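Local coordinates for DUF211 domain-containing protein (Archaeoglobus fulgidus DSM 4304, PDB 3BPD) that is of unknown function but binds magnesium ions and assembles into a heptamer of ferredoxin-like subunits, at residues R7-D12 / D80-G85; K15-K20 / A47-K52; D35-H40 / I53-N58. The protein carries 1 engineered substitution. All blocks are in the same frame, centred on the assembly; numbering follows the deposited sequence.

Contact 1. Residues R7-D12 / D80-G85; sequences RRLVLD and DEVVAG. With MG (magnesium ion), chain Y.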
loop_
_atom_site.group_PDB
_atom_site.type_symbol
_atom_site.label_atom_id
_atom_site.label_comp_id
_atom_site.label_asym_id
_atom_site.label_seq_id
_atom_site.Cartn_x
_atom_site.Cartn_y
_atom_site.Cartn_z
ATOM N N ARG F 7 13.639 13.174 16.555
ATOM C CA ARG F 7 12.354 12.541 16.749
ATOM C C ARG F 7 12.379 11.048 16.474
ATOM O O ARG F 7 11.627 10.282 17.089
ATOM C CB ARG F 7 11.324 13.264 15.881
ATOM C CG ARG F 7 11.067 14.702 16.371
ATOM C CD ARG F 7 9.953 14.758 17.416
ATOM N NE ARG F 7 8.665 15.007 16.771
ATOM C CZ ARG F 7 7.521 14.421 17.117
ATOM N NH1 ARG F 7 7.500 13.541 18.108
ATOM N NH2 ARG F 7 6.399 14.709 16.461
ATOM N N ARG F 8 13.258 10.625 15.572
ATOM C CA ARG F 8 13.370 9.212 15.239
ATOM C C ARG F 8 14.763 8.833 14.711
ATOM O O ARG F 8 15.387 9.570 13.942
ATOM C CB ARG F 8 12.292 8.833 14.213
ATOM C CG ARG F 8 12.028 7.335 14.113
ATOM C CD ARG F 8 10.943 7.033 13.097
ATOM N NE ARG F 8 11.395 7.308 11.740
ATOM C CZ ARG F 8 10.594 7.381 10.682
ATOM N NH1 ARG F 8 9.291 7.194 10.822
ATOM N NH2 ARG F 8 11.097 7.658 9.489
ATOM N N LEU F 9 15.246 7.676 15.140
ATOM C CA LEU F 9 16.552 7.188 14.720
ATOM C C LEU F 9 16.472 5.714 14.313
ATOM O O LEU F 9 15.759 4.916 14.928
ATOM C CB LEU F 9 17.570 7.326 15.867
ATOM C CG LEU F 9 17.900 8.728 16.372
ATOM C CD1 LEU F 9 18.613 8.679 17.718
ATOM C CD2 LEU F 9 18.755 9.417 15.333
ATOM N N VAL F 10 17.175 5.351 13.251
ATOM C CA VAL F 10 17.219 3.955 12.860
ATOM C C VAL F 10 18.701 3.651 12.963
ATOM O O VAL F 10 19.507 4.136 12.180
ATOM C CB VAL F 10 16.695 3.710 11.421
ATOM C CG1 VAL F 10 16.975 2.262 11.016
ATOM C CG2 VAL F 10 15.188 3.999 11.352
ATOM N N LEU F 11 19.058 2.880 13.973
ATOM C CA LEU F 11 20.447 2.550 14.195
ATOM C C LEU F 11 20.835 1.136 13.793
ATOM O O LEU F 11 20.156 0.174 14.128
ATOM C CB LEU F 11 20.781 2.773 15.667
ATOM C CG LEU F 11 20.422 4.170 16.174
ATOM C CD1 LEU F 11 20.955 4.358 17.575
ATOM C CD2 LEU F 11 21.006 5.221 15.241
ATOM N N ASP F 12 21.921 1.018 13.043
ATOM C CA ASP F 12 22.419 -0.290 12.657
ATOM C C ASP F 12 23.382 -0.667 13.771
ATOM O O ASP F 12 24.424 -0.028 13.938
ATOM C CB ASP F 12 23.185 -0.224 11.344
ATOM C CG ASP F 12 23.937 -1.500 11.061
ATOM O OD1 ASP F 12 24.799 -1.490 10.160
ATOM O OD2 ASP F 12 23.663 -2.519 11.743
ATOM N N ASP F 80 21.220 4.903 10.205
ATOM C CA ASP F 80 20.610 4.808 8.882
ATOM C C ASP F 80 19.497 5.802 8.583
ATOM O O ASP F 80 19.191 6.062 7.421
ATOM C CB ASP F 80 20.136 3.375 8.615
ATOM C CG ASP F 80 21.260 2.356 8.752
ATOM O OD1 ASP F 80 22.434 2.707 8.539
ATOM O OD2 ASP F 80 20.966 1.190 9.064
ATOM N N GLU F 81 18.887 6.352 9.624
ATOM C CA GLU F 81 17.849 7.350 9.428
ATOM C C GLU F 81 17.736 8.242 10.639
ATOM O O GLU F 81 17.904 7.789 11.770
ATOM C CB GLU F 81 16.487 6.721 9.163
ATOM C CG GLU F 81 15.647 7.586 8.229
ATOM C CD GLU F 81 14.155 7.319 8.301
ATOM O OE1 GLU F 81 13.463 7.583 7.294
ATOM O OE2 GLU F 81 13.666 6.872 9.361
ATOM N N VAL F 82 17.462 9.517 10.394
ATOM C CA VAL F 82 17.298 10.489 11.464
ATOM C C VAL F 82 16.133 11.387 11.101
ATOM O O VAL F 82 15.970 11.756 9.948
ATOM C CB VAL F 82 18.520 11.407 11.619
ATOM C CG1 VAL F 82 18.436 12.132 12.949
ATOM C CG2 VAL F 82 19.800 10.614 11.517
ATOM N N VAL F 83 15.315 11.729 12.083
ATOM C CA VAL F 83 14.197 12.629 11.849
ATOM C C VAL F 83 14.243 13.705 12.929
ATOM O O VAL F 83 14.412 13.404 14.107
ATOM C CB VAL F 83 12.864 11.885 11.898
ATOM C CG1 VAL F 83 11.746 12.823 11.524
ATOM C CG2 VAL F 83 12.901 10.708 10.944
ATOM N N ALA F 84 14.124 14.962 12.527
ATOM C CA ALA F 84 14.166 16.064 13.484
ATOM C C ALA F 84 13.170 17.153 13.119
ATOM O O ALA F 84 12.956 17.435 11.940
ATOM C CB ALA F 84 15.573 16.646 13.547
ATOM N N GLY F 85 12.564 17.769 14.130
ATOM C CA GLY F 85 11.597 18.821 13.866
ATOM C C GLY F 85 10.261 18.594 14.539
ATOM O O GLY F 85 10.145 17.751 15.414
HETATM MG MG MG Y . 25.117 0.031 8.565
#
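Arg8 lays its side chain over Val83 and carries its guanidinium on to Glu81. Arg8 CB lies 3.8 Å from Val83 CG2, and NE passes the same methyl. The chain is extended as far as CD and bends at chi3 (69°). Arg8 NH2 then meets Glu81 OE2 at 2.7 Å in a salt bridge, on the syn side of the carboxylate, 24° out of its plane. The guanidinium and carboxylate planes are turned only 10° from each other. Arg8 NE adds a weak bond to the same oxygen. Glu90 gives NH2 a second carboxylate, and Glu81 OE1 is bonded to Asn38 of a neighbouring subunit. An alanine here would probably leave Glu81 OE2 and Glu90 without this cation and strip Val83 CG2 of its NE neighbour, though CB would still touch that methyl.

Val10 continues this face, with CG2 3.7 Å from Glu81 CB. Strands 6-16 and 75-85 run antiparallel here, at one end of a four-stranded sheet with strand order 2-3-1-4, as in a ferredoxin-like fold. Two classic beta bulges interrupt the pairing. Arg7 and Arg8 both face Val83, and Asp80 and Glu81 both face Val10. Arg7 N gives a 2.6 Å bond to Val83 O, and Asp80 N one of 2.7 Å to Val10 O. On the other face, Leu9 CD2 packs 3.6 Å from Val82 CG1, and Leu9 also touches helix 62-71. Asp12 OD1 binds a magnesium ion at 2.2 Å, and Ser78 binds it too. Asp80 OD2 lies 3.5 Å from Asp12 CB, while Asp80 OD1 is hydrogen-bonded to Ser78.

Contact 2. Residues K15-K20 / A47-K52; sequences KPHEPK and ATENIK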
loop_
_atom_site.group_PDB
_atom_site.type_symbol
_atom_site.label_atom_id
_atom_site.label_comp_id
_atom_site.label_asym_id
_atom_site.label_seq_id
_atom_site.Cartn_x
_atom_site.Cartn_y
_atom_site.Cartn_z
ATOM N N LYS F 15 26.208 -6.528 18.001
ATOM C CA LYS F 15 26.366 -6.816 19.423
ATOM C C LYS F 15 26.580 -8.295 19.709
ATOM O O LYS F 15 26.188 -9.151 18.927
ATOM C CB LYS F 15 25.109 -6.381 20.175
ATOM C CG LYS F 15 23.930 -7.335 19.961
ATOM C CD LYS F 15 22.743 -6.958 20.826
ATOM C CE LYS F 15 21.759 -8.106 20.948
ATOM N NZ LYS F 15 22.343 -9.274 21.664
ATOM N N PRO F 16 27.205 -8.618 20.846
ATOM C CA PRO F 16 27.392 -10.042 21.118
ATOM C C PRO F 16 25.994 -10.575 21.441
ATOM O O PRO F 16 25.065 -9.790 21.618
ATOM C CB PRO F 16 28.328 -10.041 22.316
ATOM C CG PRO F 16 27.888 -8.817 23.066
ATOM C CD PRO F 16 27.674 -7.789 21.972
ATOM N N HIS F 17 25.836 -11.891 21.519
ATOM C CA HIS F 17 24.524 -12.471 21.784
ATOM C C HIS F 17 23.838 -12.000 23.064
ATOM O O HIS F 17 22.614 -11.926 23.120
ATOM C CB HIS F 17 24.617 -13.994 21.794
ATOM C CG HIS F 17 25.006 -14.581 20.477
ATOM N ND1 HIS F 17 25.183 -15.936 20.289
ATOM C CD2 HIS F 17 25.264 -14.001 19.283
ATOM C CE1 HIS F 17 25.534 -16.163 19.036
ATOM N NE2 HIS F 17 25.592 -15.005 18.404
ATOM N N GLU F 18 24.615 -11.677 24.088
ATOM C CA GLU F 18 24.040 -11.232 25.349
ATOM C C GLU F 18 24.398 -9.790 25.636
ATOM O O GLU F 18 25.491 -9.352 25.318
ATOM C CB GLU F 18 24.526 -12.133 26.483
ATOM C CG GLU F 18 23.880 -13.503 26.479
ATOM C CD GLU F 18 22.492 -13.498 27.095
ATOM O OE1 GLU F 18 21.732 -12.526 26.883
ATOM O OE2 GLU F 18 22.149 -14.474 27.791
ATOM N N PRO F 19 23.469 -9.024 26.220
ATOM C CA PRO F 19 22.107 -9.409 26.614
ATOM C C PRO F 19 21.219 -9.639 25.405
ATOM O O PRO F 19 21.566 -9.261 24.292
ATOM C CB PRO F 19 21.623 -8.204 27.424
ATOM C CG PRO F 19 22.892 -7.600 27.954
ATOM C CD PRO F 19 23.810 -7.698 26.765
ATOM N N LYS F 20 20.062 -10.245 25.628
ATOM C CA LYS F 20 19.116 -10.487 24.541
ATOM C C LYS F 20 18.546 -9.156 24.036
ATOM O O LYS F 20 18.559 -8.153 24.762
ATOM C CB LYS F 20 17.976 -11.379 25.029
ATOM C CG LYS F 20 18.430 -12.763 25.387
ATOM C CD LYS F 20 17.338 -13.588 26.060
ATOM C CE LYS F 20 17.641 -15.090 25.862
ATOM N NZ LYS F 20 19.121 -15.423 25.940
ATOM N N ALA F 47 28.928 -15.581 17.248
ATOM C CA ALA F 47 28.754 -15.086 18.604
ATOM C C ALA F 47 28.350 -13.619 18.556
ATOM O O ALA F 47 28.673 -12.837 19.456
ATOM C CB ALA F 47 30.053 -15.231 19.353
ATOM N N THR F 48 27.617 -13.252 17.512
ATOM C CA THR F 48 27.228 -11.869 17.320
ATOM C C THR F 48 25.892 -11.749 16.594
ATOM O O THR F 48 25.423 -12.702 15.973
ATOM C CB THR F 48 28.322 -11.149 16.497
ATOM O OG1 THR F 48 28.558 -9.857 17.049
ATOM C CG2 THR F 48 27.904 -10.998 15.038
ATOM N N GLU F 49 25.279 -10.574 16.678
ATOM C CA GLU F 49 24.016 -10.337 15.994
ATOM C C GLU F 49 24.018 -8.947 15.398
ATOM O O GLU F 49 24.607 -8.022 15.957
ATOM C CB GLU F 49 22.824 -10.416 16.952
ATOM C CG GLU F 49 22.727 -11.660 17.788
ATOM C CD GLU F 49 21.405 -11.748 18.517
ATOM O OE1 GLU F 49 21.032 -10.764 19.199
ATOM O OE2 GLU F 49 20.741 -12.806 18.411
ATOM N N ASN F 50 23.374 -8.811 14.247
ATOM C CA ASN F 50 23.233 -7.518 13.611
ATOM C C ASN F 50 21.748 -7.221 13.785
ATOM O O ASN F 50 20.892 -8.042 13.437
ATOM C CB ASN F 50 23.622 -7.584 12.132
ATOM C CG ASN F 50 25.137 -7.558 11.922
ATOM O OD1 ASN F 50 25.810 -6.633 12.370
ATOM N ND2 ASN F 50 25.676 -8.573 11.234
ATOM N N ILE F 51 21.449 -6.061 14.356
ATOM C CA ILE F 51 20.071 -5.671 14.605
ATOM C C ILE F 51 19.793 -4.227 14.180
ATOM O O ILE F 51 20.689 -3.381 14.216
ATOM C CB ILE F 51 19.731 -5.833 16.118
ATOM C CG1 ILE F 51 20.618 -4.906 16.961
ATOM C CG2 ILE F 51 19.957 -7.274 16.554
ATOM C CD1 ILE F 51 20.362 -4.994 18.469
ATOM N N LYS F 52 18.553 -3.958 13.766
ATOM C CA LYS F 52 18.129 -2.609 13.374
ATOM C C LYS F 52 17.265 -2.035 14.512
ATOM O O LYS F 52 16.246 -2.625 14.876
ATOM C CB LYS F 52 17.307 -2.654 12.078
ATOM C CG LYS F 52 17.902 -1.853 10.939
ATOM C CD LYS F 52 19.137 -2.542 10.367
ATOM C CE LYS F 52 19.772 -1.745 9.241
ATOM N NZ LYS F 52 20.655 -2.623 8.423
#
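Lys15 holds CG between its backbone N and carbonyl carbon (chi1 75°), and Glu49 holds its own CG anti to the carbonyl carbon (chi1 -53°). The two side chains lie side by side and point the same way. Lys15 NZ comes 3.2 Å from Glu49 OE1, a salt bridge that is weak as a hydrogen bond. Further back along the lysine, Lys15 CD touches Ile51 CD1 at 3.9 Å, the two side chains crossing at about a right angle. The backbones of Lys15 and Glu49 form an antiparallel hydrogen-bonded pair near the ends of strands 6-16 and 48-57, neighbours in the sheet. Thr48 OG1 also bonds to Lys15 O, at 3.1 Å and from above the carbonyl plane.

His17 lies beyond the strand pair. Ala47 CA sits over one face of its ring, 3.5 Å from the centroid, in a CH-pi contact offset toward the rim. His17 NE2 is hydrogen-bonded to the backbone O of Asp45, a magnesium ligand, and has a weak bond to Thr48 O. Thr21 of helix 21-29 touches both Lys15 and Glu49.

The Lys15 ammonium also bonds to two carbonyls further along its own segment, Pro19 O at 2.7 Å and Pro16 O at 2.8 Å. With these two dipoles and one carboxylate around it, NZ is likely to stay charged and to hold the 16-19 backbone close to the strand pair.

Contact 3. Residues D35-H40 / I53-N58; sequences DGVNIH and ITILGN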
loop_
_atom_site.group_PDB
_atom_site.type_symbol
_atom_site.label_atom_id
_atom_site.label_comp_id
_atom_site.label_asym_id
_atom_site.label_seq_id
_atom_site.Cartn_x
_atom_site.Cartn_y
_atom_site.Cartn_z
ATOM N N ASP F 35 9.053 7.426 23.182
ATOM C CA ASP F 35 7.682 6.970 22.986
ATOM C C ASP F 35 7.610 5.474 22.734
ATOM O O ASP F 35 6.636 4.823 23.104
ATOM C CB ASP F 35 7.059 7.694 21.796
ATOM C CG ASP F 35 6.705 9.137 22.105
ATOM O OD1 ASP F 35 6.557 9.930 21.141
ATOM O OD2 ASP F 35 6.560 9.475 23.304
ATOM N N GLY F 36 8.636 4.937 22.084
ATOM C CA GLY F 36 8.655 3.517 21.792
ATOM C C GLY F 36 9.948 3.066 21.139
ATOM O O GLY F 36 10.739 3.887 20.669
ATOM N N VAL F 37 10.160 1.753 21.112
ATOM C CA VAL F 37 11.362 1.186 20.523
ATOM C C VAL F 37 11.083 -0.090 19.750
ATOM O O VAL F 37 10.327 -0.950 20.190
ATOM C CB VAL F 37 12.407 0.854 21.601
ATOM C CG1 VAL F 37 13.644 0.254 20.959
ATOM C CG2 VAL F 37 12.770 2.101 22.370
ATOM N N ASN F 38 11.694 -0.202 18.584
ATOM C CA ASN F 38 11.542 -1.396 17.782
ATOM C C ASN F 38 12.914 -1.948 17.454
ATOM O O ASN F 38 13.779 -1.256 16.908
ATOM C CB ASN F 38 10.800 -1.111 16.483
ATOM C CG ASN F 38 10.740 -2.333 15.578
ATOM O OD1 ASN F 38 11.772 -2.860 15.161
ATOM N ND2 ASN F 38 9.532 -2.791 15.278
ATOM N N ILE F 39 13.126 -3.197 17.815
ATOM C CA ILE F 39 14.395 -3.812 17.512
ATOM C C ILE F 39 14.169 -4.965 16.548
ATOM O O ILE F 39 13.477 -5.938 16.849
ATOM C CB ILE F 39 15.112 -4.276 18.784
ATOM C CG1 ILE F 39 15.449 -3.058 19.641
ATOM C CG2 ILE F 39 16.397 -4.976 18.417
ATOM C CD1 ILE F 39 16.299 -3.360 20.831
ATOM N N HIS F 40 14.732 -4.818 15.357
ATOM C CA HIS F 40 14.608 -5.835 14.334
ATOM C C HIS F 40 15.903 -6.634 14.205
ATOM O O HIS F 40 16.995 -6.059 14.131
ATOM C CB HIS F 40 14.282 -5.187 13.000
ATOM C CG HIS F 40 14.251 -6.154 11.864
ATOM N ND1 HIS F 40 13.215 -7.043 11.675
ATOM C CD2 HIS F 40 15.152 -6.408 10.885
ATOM C CE1 HIS F 40 13.478 -7.803 10.627
ATOM N NE2 HIS F 40 14.647 -7.438 10.132
ATOM N N ILE F 53 17.675 -0.899 15.075
ATOM C CA ILE F 53 16.928 -0.270 16.168
ATOM C C ILE F 53 16.217 1.006 15.719
ATOM O O ILE F 53 16.838 1.919 15.181
ATOM C CB ILE F 53 17.846 0.103 17.357
ATOM C CG1 ILE F 53 18.486 -1.156 17.964
ATOM C CG2 ILE F 53 17.038 0.834 18.418
ATOM C CD1 ILE F 53 19.523 -0.877 19.077
ATOM N N THR F 54 14.908 1.056 15.936
ATOM C CA THR F 54 14.122 2.221 15.574
ATOM C C THR F 54 13.604 2.812 16.879
ATOM O O THR F 54 12.897 2.143 17.639
ATOM C CB THR F 54 12.915 1.843 14.678
ATOM O OG1 THR F 54 13.387 1.239 13.476
ATOM C CG2 THR F 54 12.097 3.077 14.311
ATOM N N ILE F 55 13.978 4.062 17.135
ATOM C CA ILE F 55 13.568 4.773 18.335
ATOM C C ILE F 55 12.707 5.975 17.983
ATOM O O ILE F 55 13.095 6.826 17.177
ATOM C CB ILE F 55 14.775 5.275 19.121
ATOM C CG1 ILE F 55 15.734 4.126 19.374
ATOM C CG2 ILE F 55 14.329 5.851 20.447
ATOM C CD1 ILE F 55 16.981 4.550 20.078
ATOM N N LEU F 56 11.531 6.024 18.599
ATOM C CA LEU F 56 10.585 7.109 18.391
ATOM C C LEU F 56 10.464 7.910 19.689
ATOM O O LEU F 56 10.587 7.356 20.779
ATOM C CB LEU F 56 9.211 6.544 18.005
ATOM C CG LEU F 56 8.140 7.598 17.708
ATOM C CD1 LEU F 56 8.624 8.447 16.543
ATOM C CD2 LEU F 56 6.795 6.959 17.402
ATOM N N GLY F 57 10.227 9.212 19.572
ATOM C CA GLY F 57 10.079 10.039 20.757
ATOM C C GLY F 57 10.172 11.519 20.456
ATOM O O GLY F 57 10.001 11.934 19.306
ATOM N N ASN F 58 10.435 12.320 21.489
ATOM C CA ASN F 58 10.566 13.768 21.315
ATOM C C ASN F 58 11.872 14.317 21.848
ATOM O O ASN F 58 12.317 13.941 22.927
ATOM C CB ASN F 58 9.441 14.510 22.010
ATOM C CG ASN F 58 9.469 15.984 21.703
ATOM O OD1 ASN F 58 8.837 16.787 22.388
ATOM N ND2 ASN F 58 10.203 16.353 20.660
#
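Ile53 meets segment 35-40 first through its backbone, where CA makes a C-H...O contact of 3.4 Å with Asn38 O. From CB the chain divides. CG2, anti to the backbone N, comes near Asn38 O and lies 4.3 Å from Val37 CG1. CG1 is anti to the carbonyl carbon (chi1 -62°) and meets Ile39 CG1 at 4.0 Å. These two isoleucines lie side by side and point the same way. The side chain also packs on Ile69 of helix 62-71.

On the other face of the sheet Asn38 and Thr54 form a hydrogen-bonded pair, with their CB atoms 4.1 Å apart. Asn38 N to Thr54 O and Thr54 N to Asn38 O are both 2.8 Å. The Asn38 amide reaches across the interface, where ND2 bonds to Glu81 OE1 and the backbone O of Val89 of a neighbouring subunit. At the open end of the hairpin Asp35 and Gly36 both face Leu56, a classic beta bulge. Asp35 N gives Leu56 O a 2.9 Å bond, and Gly36 N adds a weak one.

In this antiparallel hairpin the face of Val37, Ile39, Ile53 and Ile55 is covered by helix 21-29 over the first two and helix 62-71 over the last two. The face of Asn38, Thr54 and Leu56 meets the neighbouring subunit. A strand of that subunit continues the sheet beside 34-44, and strand 48-57 borders strand 6-16.

How the contacts relate
All three contacts belong to one antiparallel sheet, ordered 34-44, 48-57, 6-16, 75-85. Contact 1 joins strands 6-16 and 75-85, contact 2 joins 6-16 and 48-57, and contact 3 joins 48-57 and 34-44. The centres of contacts 1 and 3 are about 9 Å apart, those of 2 and 3 about 17 Å, and those of 1 and 2 about 21 Å. Contacts 2 and 3 are nested within the loop closed by contact 1, and their own segments alternate along the chain. Contacts 1 and 3 contain the outermost strands, which pair with other subunits, so the sheet runs on through the assembly. No other protein chain of the assembly touches the segments of contact 2.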